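Local coordinates for protein glutathione S-transferase (Xanthomonas axonopodis pv. citri, PDB 6NV6) that probably catalyses the conjugation of glutathione to electrophilic substrates, as a theta-class glutathione transferase of the citrus canker pathogen, at residues Leu19-Glu24 with Tyr74-Tyr79; Asp111-Val116 with Ile169-Glu174. All blocks are in the same frame, centred on the assembly; numbering follows the deposited sequence.

Contact 1 of 2, residues Leu19-Glu24 with Tyr74-Tyr79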
ATOM      1  N   LEU A  19       4.980   5.130  -5.845  1.00 29.42           N
ATOM      2  CA  LEU A  19       6.070   6.008  -5.416  1.00 30.10           C
ATOM      3  C   LEU A  19       7.025   5.265  -4.505  1.00 29.90           C
ATOM      4  O   LEU A  19       8.250   5.348  -4.669  1.00 28.70           O
ATOM      5  CB  LEU A  19       5.520   7.240  -4.702  1.00 27.40           C
ATOM      6  CG  LEU A  19       4.577   8.014  -5.617  1.00 33.76           C
ATOM      7  CD1 LEU A  19       3.802   9.088  -4.880  1.00 31.08           C
ATOM      8  CD2 LEU A  19       5.351   8.582  -6.797  1.00 29.46           C
ATOM      9  N   TRP A  20       6.479   4.503  -3.562  1.00 28.47           N
ATOM     10  CA  TRP A  20       7.321   3.729  -2.663  1.00 36.59           C
ATOM     11  C   TRP A  20       8.181   2.730  -3.440  1.00 33.31           C
ATOM     12  O   TRP A  20       9.381   2.587  -3.170  1.00 28.81           O
ATOM     13  CB  TRP A  20       6.430   3.029  -1.637  1.00 31.81           C
ATOM     14  CG  TRP A  20       7.154   2.182  -0.653  1.00 31.46           C
ATOM     15  CD1 TRP A  20       8.490   2.192  -0.377  1.00 24.16           C
ATOM     16  CD2 TRP A  20       6.573   1.187   0.193  1.00 30.76           C
ATOM     17  NE1 TRP A  20       8.773   1.264   0.583  1.00 27.23           N
ATOM     18  CE2 TRP A  20       7.611   0.640   0.961  1.00 31.70           C
ATOM     19  CE3 TRP A  20       5.271   0.713   0.380  1.00 30.89           C
ATOM     20  CZ2 TRP A  20       7.388  -0.374   1.910  1.00 35.12           C
ATOM     21  CZ3 TRP A  20       5.048  -0.283   1.327  1.00 28.42           C
ATOM     22  CH2 TRP A  20       6.098  -0.820   2.073  1.00 26.39           C
ATOM     23  N   CYS A  21       7.586   2.031  -4.408  1.00 29.82           N
ATOM     24  CA  CYS A  21       8.346   1.078  -5.212  1.00 33.23           C
ATOM     25  C   CYS A  21       9.431   1.770  -6.032  1.00 30.58           C
ATOM     26  O   CYS A  21      10.590   1.329  -6.055  1.00 27.53           O
ATOM     27  CB  CYS A  21       7.399   0.297  -6.115  1.00 27.81           C
ATOM     28  SG  CYS A  21       8.187  -1.148  -6.794  1.00 40.54           S
ATOM     29  N   ALA A  22       9.066   2.849  -6.725  1.00 27.32           N
ATOM     30  CA  ALA A  22      10.072   3.661  -7.393  1.00 29.81           C
ATOM     31  C   ALA A  22      11.215   3.990  -6.440  1.00 32.50           C
ATOM     32  O   ALA A  22      12.387   3.722  -6.736  1.00 34.90           O
ATOM     33  CB  ALA A  22       9.432   4.937  -7.929  1.00 27.45           C
ATOM     34  N   GLU A  23      10.875   4.534  -5.267  1.00 30.59           N
ATOM     35  CA  GLU A  23      11.887   4.933  -4.295  1.00 30.97           C
ATOM     36  C   GLU A  23      12.750   3.750  -3.862  1.00 30.39           C
ATOM     37  O   GLU A  23      13.977   3.863  -3.796  1.00 36.46           O
ATOM     38  CB  GLU A  23      11.218   5.594  -3.095  1.00 33.12           C
ATOM     39  CG  GLU A  23      10.639   6.961  -3.404  1.00 36.32           C
ATOM     40  CD  GLU A  23      11.688   8.065  -3.373  1.00 49.96           C
ATOM     41  OE1 GLU A  23      12.645   7.953  -2.569  1.00 48.94           O
ATOM     42  OE2 GLU A  23      11.561   9.037  -4.159  1.00 48.78           O
ATOM     43  N   GLU A  24      12.130   2.598  -3.571  1.00 31.21           N
ATOM     44  CA  GLU A  24      12.905   1.409  -3.204  1.00 35.14           C
ATOM     45  C   GLU A  24      13.936   1.047  -4.267  1.00 32.39           C
ATOM     46  O   GLU A  24      14.984   0.475  -3.954  1.00 35.82           O
ATOM     47  CB  GLU A  24      11.982   0.205  -2.969  1.00 28.15           C
ATOM     48  CG  GLU A  24      11.113   0.254  -1.713  1.00 32.07           C
ATOM     49  CD  GLU A  24      11.891   0.096  -0.407  1.00 33.13           C
ATOM     50  OE1 GLU A  24      13.097  -0.225  -0.445  1.00 32.61           O
ATOM     51  OE2 GLU A  24      11.285   0.293   0.669  1.00 30.25           O
ATOM     52  N   TYR A  74       6.136  -4.739 -11.884  1.00 27.70           N
ATOM     53  CA  TYR A  74       7.018  -4.327 -12.963  1.00 29.87           C
ATOM     54  C   TYR A  74       8.259  -3.620 -12.420  1.00 36.82           C
ATOM     55  O   TYR A  74       9.395  -4.040 -12.685  1.00 36.12           O
ATOM     56  CB  TYR A  74       6.269  -3.427 -13.936  1.00 28.87           C
ATOM     57  CG  TYR A  74       7.222  -2.780 -14.891  1.00 33.82           C
ATOM     58  CD1 TYR A  74       7.920  -3.549 -15.813  1.00 39.46           C
ATOM     59  CD2 TYR A  74       7.474  -1.416 -14.839  1.00 31.58           C
ATOM     60  CE1 TYR A  74       8.818  -2.970 -16.681  1.00 43.90           C
ATOM     61  CE2 TYR A  74       8.364  -0.826 -15.700  1.00 32.79           C
ATOM     62  CZ  TYR A  74       9.032  -1.603 -16.620  1.00 41.44           C
ATOM     63  OH  TYR A  74       9.925  -1.022 -17.483  1.00 43.91           O
ATOM     64  N   LEU A  75       8.060  -2.543 -11.649  1.00 28.29           N
ATOM     65  CA  LEU A  75       9.186  -1.747 -11.175  1.00 31.66           C
ATOM     66  C   LEU A  75      10.197  -2.593 -10.412  1.00 37.01           C
ATOM     67  O   LEU A  75      11.411  -2.391 -10.547  1.00 41.67           O
ATOM     68  CB  LEU A  75       8.688  -0.589 -10.308  1.00 28.70           C
ATOM     69  CG  LEU A  75       8.261   0.616 -11.152  1.00 30.53           C
ATOM     70  CD1 LEU A  75       7.483   1.634 -10.325  1.00 26.75           C
ATOM     71  CD2 LEU A  75       9.467   1.257 -11.831  1.00 26.28           C
ATOM     72  N   ALA A  76       9.732  -3.561  -9.620  1.00 33.53           N
ATOM     73  CA  ALA A  76      10.692  -4.359  -8.862  1.00 46.96           C
ATOM     74  C   ALA A  76      11.418  -5.351  -9.765  1.00 37.09           C
ATOM     75  O   ALA A  76      12.650  -5.442  -9.737  1.00 41.49           O
ATOM     76  CB  ALA A  76      10.005  -5.069  -7.692  1.00 37.24           C
ATOM     77  N   ALA A  77      10.677  -6.096 -10.587  1.00 35.88           N
ATOM     78  CA  ALA A  77      11.329  -7.017 -11.511  1.00 37.02           C
ATOM     79  C   ALA A  77      12.294  -6.286 -12.447  1.00 40.83           C
ATOM     80  O   ALA A  77      13.398  -6.774 -12.716  1.00 41.73           O
ATOM     81  CB  ALA A  77      10.280  -7.784 -12.314  1.00 32.20           C
ATOM     82  N   GLN A  78      11.903  -5.109 -12.945  1.00 35.69           N
ATOM     83  CA  GLN A  78      12.739  -4.391 -13.904  1.00 35.98           C
ATOM     84  C   GLN A  78      13.879  -3.630 -13.235  1.00 42.60           C
ATOM     85  O   GLN A  78      14.953  -3.492 -13.829  1.00 41.32           O
ATOM     86  CB  GLN A  78      11.887  -3.418 -14.726  1.00 35.61           C
ATOM     87  CG  GLN A  78      12.591  -2.781 -15.919  1.00 36.52           C
ATOM     88  CD  GLN A  78      13.014  -3.797 -16.972  1.00 41.83           C
ATOM     89  OE1 GLN A  78      12.250  -4.685 -17.346  1.00 45.55           O
ATOM     90  NE2 GLN A  78      14.241  -3.669 -17.452  1.00 46.91           N
ATOM     91  N   TYR A  79      13.682  -3.131 -12.015  1.00 43.50           N
ATOM     92  CA  TYR A  79      14.631  -2.192 -11.435  1.00 39.14           C
ATOM     93  C   TYR A  79      15.124  -2.545 -10.047  1.00 40.02           C
ATOM     94  O   TYR A  79      16.172  -2.024  -9.650  1.00 57.60           O
ATOM     95  CB  TYR A  79      14.037  -0.773 -11.386  1.00 37.06           C
ATOM     96  CG  TYR A  79      13.752  -0.211 -12.749  1.00 34.71           C
ATOM     97  CD1 TYR A  79      14.783   0.136 -13.604  1.00 39.96           C
ATOM     98  CD2 TYR A  79      12.453  -0.050 -13.196  1.00 37.00           C
ATOM     99  CE1 TYR A  79      14.528   0.640 -14.867  1.00 41.57           C
ATOM    100  CE2 TYR A  79      12.184   0.448 -14.455  1.00 41.48           C
ATOM    101  CZ  TYR A  79      13.226   0.793 -15.292  1.00 41.41           C
ATOM    102  OH  TYR A  79      12.958   1.292 -16.548  1.00 40.86           O
TER
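Cys-21 and Leu-75 face each other across two nearly parallel helices, and the sulfur of the one rests on the root of the other: Cys-21 SG lies 3.6 Å from Leu-75 CB. Both CB atoms point at the opposite helix. The cysteine's first torsion (chi1 -165°) sets SG anti to its own backbone N and carries it out between Leu-75 and Ala-76, where it also approaches Ala-76 CB at 4.4 Å. Leu-75 turns the other way about its first bond, with CG beside its backbone N (chi1 -84°). This sends the branched end past the sulfur to the next residue of the facing helix, and Leu-75 CD1 comes within 4.1 Å of Ala-22 N. The two side chains thus pass each other, each reaching the backbone of the opposite helix.

The segment axes approach to 9.3 Å and run in the same direction, 11° apart, with Cys-21 and Leu-75 nearest through their CA atoms. Helices 13-25 and 68-79 belong to the thioredoxin-like N-terminal domain of the transferase. Beneath them, strand 4-7 meets both: Ala-22 touches Ile-6 and Leu-75 touches Ile-4. On the flank of segment 19-24 that meets the C-terminal helices, Glu-24 OE2 accepts through its anti lone pair from Trp-20 NE1 at 2.7 Å, tilted from the indole plane. The same oxygen takes part in a salt bridge with Arg-195, while Glu-23 pairs with Arg-200, so the acidic groups tie this helix to the C-terminal part of the chain.

Between the two helices, the groups that meet are a thiol, a leucine, the methyl of Ala-76 and the backbone at Ala-22, all buried, so their cohesion comes from van der Waals contact and the exclusion of water.

Contact 2 of 2, residues Asp111-Val116 with Ile169-Glu174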
ATOM      1  N   ASP A 111     -13.854   2.885   1.964  1.00 41.72           N
ATOM      2  CA  ASP A 111     -15.136   3.354   2.476  1.00 43.82           C
ATOM      3  C   ASP A 111     -14.985   3.914   3.883  1.00 48.20           C
ATOM      4  O   ASP A 111     -15.452   5.024   4.173  1.00 51.11           O
ATOM      5  CB  ASP A 111     -16.149   2.211   2.452  1.00 51.32           C
ATOM      6  CG  ASP A 111     -17.538   2.675   2.097  1.00 60.95           C
ATOM      7  OD1 ASP A 111     -17.684   3.350   1.053  1.00 57.84           O
ATOM      8  OD2 ASP A 111     -18.480   2.350   2.859  1.00 70.11           O
ATOM      9  N   LEU A 112     -14.335   3.154   4.772  1.00 49.96           N
ATOM     10  CA  LEU A 112     -14.032   3.662   6.105  1.00 43.32           C
ATOM     11  C   LEU A 112     -13.299   4.987   6.012  1.00 37.02           C
ATOM     12  O   LEU A 112     -13.678   5.973   6.649  1.00 39.94           O
ATOM     13  CB  LEU A 112     -13.188   2.655   6.890  1.00 41.08           C
ATOM     14  CG  LEU A 112     -12.765   3.183   8.268  1.00 46.81           C
ATOM     15  CD1 LEU A 112     -13.967   3.320   9.186  1.00 42.78           C
ATOM     16  CD2 LEU A 112     -11.710   2.303   8.892  1.00 36.91           C
ATOM     17  N   PHE A 113     -12.255   5.030   5.194  1.00 42.85           N
ATOM     18  CA  PHE A 113     -11.436   6.231   5.137  1.00 50.31           C
ATOM     19  C   PHE A 113     -12.210   7.426   4.596  1.00 44.69           C
ATOM     20  O   PHE A 113     -11.940   8.561   5.000  1.00 42.60           O
ATOM     21  CB  PHE A 113     -10.193   5.979   4.290  1.00 37.42           C
ATOM     22  CG  PHE A 113      -9.273   7.147   4.229  1.00 35.22           C
ATOM     23  CD1 PHE A 113      -9.426   8.118   3.246  1.00 38.81           C
ATOM     24  CD2 PHE A 113      -8.281   7.314   5.183  1.00 41.89           C
ATOM     25  CE1 PHE A 113      -8.589   9.232   3.194  1.00 38.98           C
ATOM     26  CE2 PHE A 113      -7.422   8.429   5.138  1.00 41.38           C
ATOM     27  CZ  PHE A 113      -7.581   9.385   4.141  1.00 42.46           C
ATOM     28  N   TRP A 114     -13.163   7.210   3.690  1.00 48.30           N
ATOM     29  CA  TRP A 114     -13.898   8.350   3.151  1.00 58.28           C
ATOM     30  C   TRP A 114     -14.796   8.966   4.216  1.00 57.33           C
ATOM     31  O   TRP A 114     -14.746  10.178   4.459  1.00 54.70           O
ATOM     32  CB  TRP A 114     -14.701   7.939   1.914  1.00 58.85           C
ATOM     33  CG  TRP A 114     -14.021   8.368   0.626  1.00 72.13           C
ATOM     34  CD1 TRP A 114     -13.136   7.631  -0.123  1.00 63.62           C
ATOM     35  CD2 TRP A 114     -14.149   9.638  -0.043  1.00 78.76           C
ATOM     36  NE1 TRP A 114     -12.713   8.362  -1.215  1.00 65.34           N
ATOM     37  CE2 TRP A 114     -13.318   9.592  -1.191  1.00 72.30           C
ATOM     38  CE3 TRP A 114     -14.889  10.803   0.210  1.00 70.29           C
ATOM     39  CZ2 TRP A 114     -13.211  10.671  -2.082  1.00 65.05           C
ATOM     40  CZ3 TRP A 114     -14.774  11.877  -0.678  1.00 68.10           C
ATOM     41  CH2 TRP A 114     -13.945  11.800  -1.808  1.00 64.33           C
ATOM     42  N   GLY A 115     -15.606   8.141   4.875  1.00 49.69           N
ATOM     43  CA  GLY A 115     -16.480   8.612   5.929  1.00 58.11           C
ATOM     44  C   GLY A 115     -15.835   9.392   7.065  1.00 65.79           C
ATOM     45  O   GLY A 115     -16.521  10.125   7.779  1.00 66.40           O
ATOM     46  N   VAL A 116     -14.527   9.257   7.254  1.00 57.11           N
ATOM     47  CA  VAL A 116     -13.862   9.744   8.451  1.00 46.32           C
ATOM     48  C   VAL A 116     -12.959  10.927   8.149  1.00 46.68           C
ATOM     49  O   VAL A 116     -12.902  11.883   8.923  1.00 57.88           O
ATOM     50  CB  VAL A 116     -13.072   8.601   9.124  1.00 44.33           C
ATOM     51  CG1 VAL A 116     -12.291   9.103  10.334  1.00 43.43           C
ATOM     52  CG2 VAL A 116     -14.014   7.479   9.511  1.00 43.72           C
ATOM     53  N   ILE A 169      -1.680   0.587   5.091  1.00 30.75           N
ATOM     54  CA  ILE A 169      -1.619   0.476   6.546  1.00 32.98           C
ATOM     55  C   ILE A 169      -1.078   1.745   7.183  1.00 34.36           C
ATOM     56  O   ILE A 169      -1.254   1.951   8.394  1.00 33.48           O
ATOM     57  CB  ILE A 169      -0.791  -0.752   6.964  1.00 27.91           C
ATOM     58  CG1 ILE A 169      -1.461  -1.437   8.150  1.00 27.61           C
ATOM     59  CG2 ILE A 169       0.636  -0.362   7.294  1.00 27.13           C
ATOM     60  CD1 ILE A 169      -2.744  -2.141   7.772  1.00 28.40           C
ATOM     61  N   TYR A 170      -0.436   2.609   6.395  1.00 26.99           N
ATOM     62  CA  TYR A 170      -0.151   3.957   6.869  1.00 30.67           C
ATOM     63  C   TYR A 170      -1.448   4.696   7.197  1.00 31.01           C
ATOM     64  O   TYR A 170      -1.597   5.270   8.282  1.00 27.96           O
ATOM     65  CB  TYR A 170       0.664   4.716   5.822  1.00 29.08           C
ATOM     66  CG  TYR A 170       0.836   6.181   6.152  1.00 37.36           C
ATOM     67  CD1 TYR A 170       1.549   6.575   7.279  1.00 32.52           C
ATOM     68  CD2 TYR A 170       0.281   7.171   5.344  1.00 32.84           C
ATOM     69  CE1 TYR A 170       1.712   7.898   7.587  1.00 30.16           C
ATOM     70  CE2 TYR A 170       0.440   8.506   5.649  1.00 32.82           C
ATOM     71  CZ  TYR A 170       1.161   8.858   6.771  1.00 35.87           C
ATOM     72  OH  TYR A 170       1.330  10.183   7.079  1.00 37.11           O
ATOM     73  N   ALA A 171      -2.407   4.678   6.270  1.00 31.59           N
ATOM     74  CA  ALA A 171      -3.693   5.308   6.544  1.00 33.29           C
ATOM     75  C   ALA A 171      -4.366   4.672   7.753  1.00 36.15           C
ATOM     76  O   ALA A 171      -4.878   5.376   8.631  1.00 40.98           O
ATOM     77  CB  ALA A 171      -4.595   5.218   5.312  1.00 32.10           C
ATOM     78  N   TRP A 172      -4.353   3.341   7.825  1.00 29.34           N
ATOM     79  CA  TRP A 172      -4.981   2.644   8.942  1.00 38.02           C
ATOM     80  C   TRP A 172      -4.483   3.150  10.294  1.00 37.83           C
ATOM     81  O   TRP A 172      -5.279   3.400  11.201  1.00 33.49           O
ATOM     82  CB  TRP A 172      -4.728   1.143   8.819  1.00 30.01           C
ATOM     83  CG  TRP A 172      -5.195   0.330   9.995  1.00 41.72           C
ATOM     84  CD1 TRP A 172      -4.413  -0.246  10.972  1.00 40.23           C
ATOM     85  CD2 TRP A 172      -6.549  -0.011  10.321  1.00 42.07           C
ATOM     86  NE1 TRP A 172      -5.203  -0.919  11.876  1.00 34.15           N
ATOM     87  CE2 TRP A 172      -6.514  -0.792  11.499  1.00 38.18           C
ATOM     88  CE3 TRP A 172      -7.785   0.261   9.730  1.00 33.98           C
ATOM     89  CZ2 TRP A 172      -7.668  -1.301  12.088  1.00 41.99           C
ATOM     90  CZ3 TRP A 172      -8.926  -0.241  10.325  1.00 36.67           C
ATOM     91  CH2 TRP A 172      -8.860  -1.012  11.488  1.00 36.45           C
ATOM     92  N   PHE A 173      -3.177   3.318  10.447  1.00 38.24           N
ATOM     93  CA  PHE A 173      -2.630   3.605  11.762  1.00 38.01           C
ATOM     94  C   PHE A 173      -2.625   5.087  12.097  1.00 44.14           C
ATOM     95  O   PHE A 173      -2.637   5.443  13.283  1.00 49.19           O
ATOM     96  CB  PHE A 173      -1.208   3.045  11.870  1.00 37.05           C
ATOM     97  CG  PHE A 173      -1.157   1.576  12.216  1.00 42.26           C
ATOM     98  CD1 PHE A 173      -1.632   1.124  13.441  1.00 36.68           C
ATOM     99  CD2 PHE A 173      -0.662   0.644  11.307  1.00 36.17           C
ATOM    100  CE1 PHE A 173      -1.593  -0.221  13.761  1.00 35.79           C
ATOM    101  CE2 PHE A 173      -0.621  -0.703  11.625  1.00 34.07           C
ATOM    102  CZ  PHE A 173      -1.090  -1.135  12.853  1.00 33.36           C
ATOM    103  N   GLU A 174      -2.622   5.963  11.098  1.00 44.27           N
ATOM    104  CA  GLU A 174      -2.549   7.392  11.360  1.00 42.72           C
ATOM    105  C   GLU A 174      -3.890   8.087  11.201  1.00 38.17           C
ATOM    106  O   GLU A 174      -4.007   9.261  11.566  1.00 45.49           O
ATOM    107  CB  GLU A 174      -1.492   8.032  10.456  1.00 36.79           C
ATOM    108  CG  GLU A 174      -0.141   7.294  10.502  1.00 37.55           C
ATOM    109  CD  GLU A 174       0.465   7.210  11.914  1.00 46.35           C
ATOM    110  OE1 GLU A 174       0.231   8.145  12.711  1.00 44.85           O
ATOM    111  OE2 GLU A 174       1.176   6.220  12.227  1.00 36.93           O
TER
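Segments 111-116 and 169-174 are both helical, come nearest at Phe-113 and Ala-171 with 7.9 Å between CA atoms, and the first widens to a pi-type turn over 114-116. Two apolar pairs bridge them. Leu-112 holds CG anti to its backbone N (chi1 176°), which extends the chain toward the other helix and brings Leu-112 CD2 to 4.0 Å from Trp-172 CZ3. The methyl meets the six-membered ring of the indole at a slant, and the two side chains cross obliquely. Trp-172 gets there indirectly: its CB leaves the backbone away from helix 111-116, but the long indole brings its benzo end back to the leucine.

The second pair lies where the backbones are nearest. Phe-113 also extends with CG anti to the backbone N (chi1 -178°), and Phe-113 CD2 stands 4.2 Å from Ala-171 CB, the methyl again oblique to the ring. Here the small residue lies on segment 169-174 and the aromatic on 111-116, whereas in the first pair the indole comes from 169-174. This is helix packing in the all-helical C-terminal domain of the glutathione transferase fold, where the long helix 88-118 runs beside helix 163-174. Phe-109, one turn before Phe-113, touches both Ala-171 and Trp-172, continuing the same apolar seam. Helix 126-146 closes over it, with Leu-133 against Leu-112 and Leu-140 against Trp-172.

Within 169-174, Trp-172 also packs against its neighbour: its CD1 sits 3.7 Å above the plane of the Phe-173 ring, over the ring centre. Past the apolar seam, Trp-172 O accepts a hydrogen bond from Arg-179, and Glu-174 OE2 is hydrogen-bonded to Tyr-189 OH of helix 183-193.

Contacts 1 and 2 lie on opposite sides of the chain's centre, with their own centres 25 Å apart and their nearest atoms about 7 Å apart without touching. They come in series: contact 1 closes within the thioredoxin-like N-terminal domain before contact 2 opens in the helical C-terminal domain. Helix 68-79, the second partner of contact 1, is followed directly in the chain by helix 88-118, the first partner of contact 2. Helix 163-174, which supplies the other side of contact 2, also reaches back through Ile-163 and Ser-167 to Trp-20 of segment 19-24. Each contact thus joins helices inside its own domain, while helix 163-174 is also part of the interface between the domains.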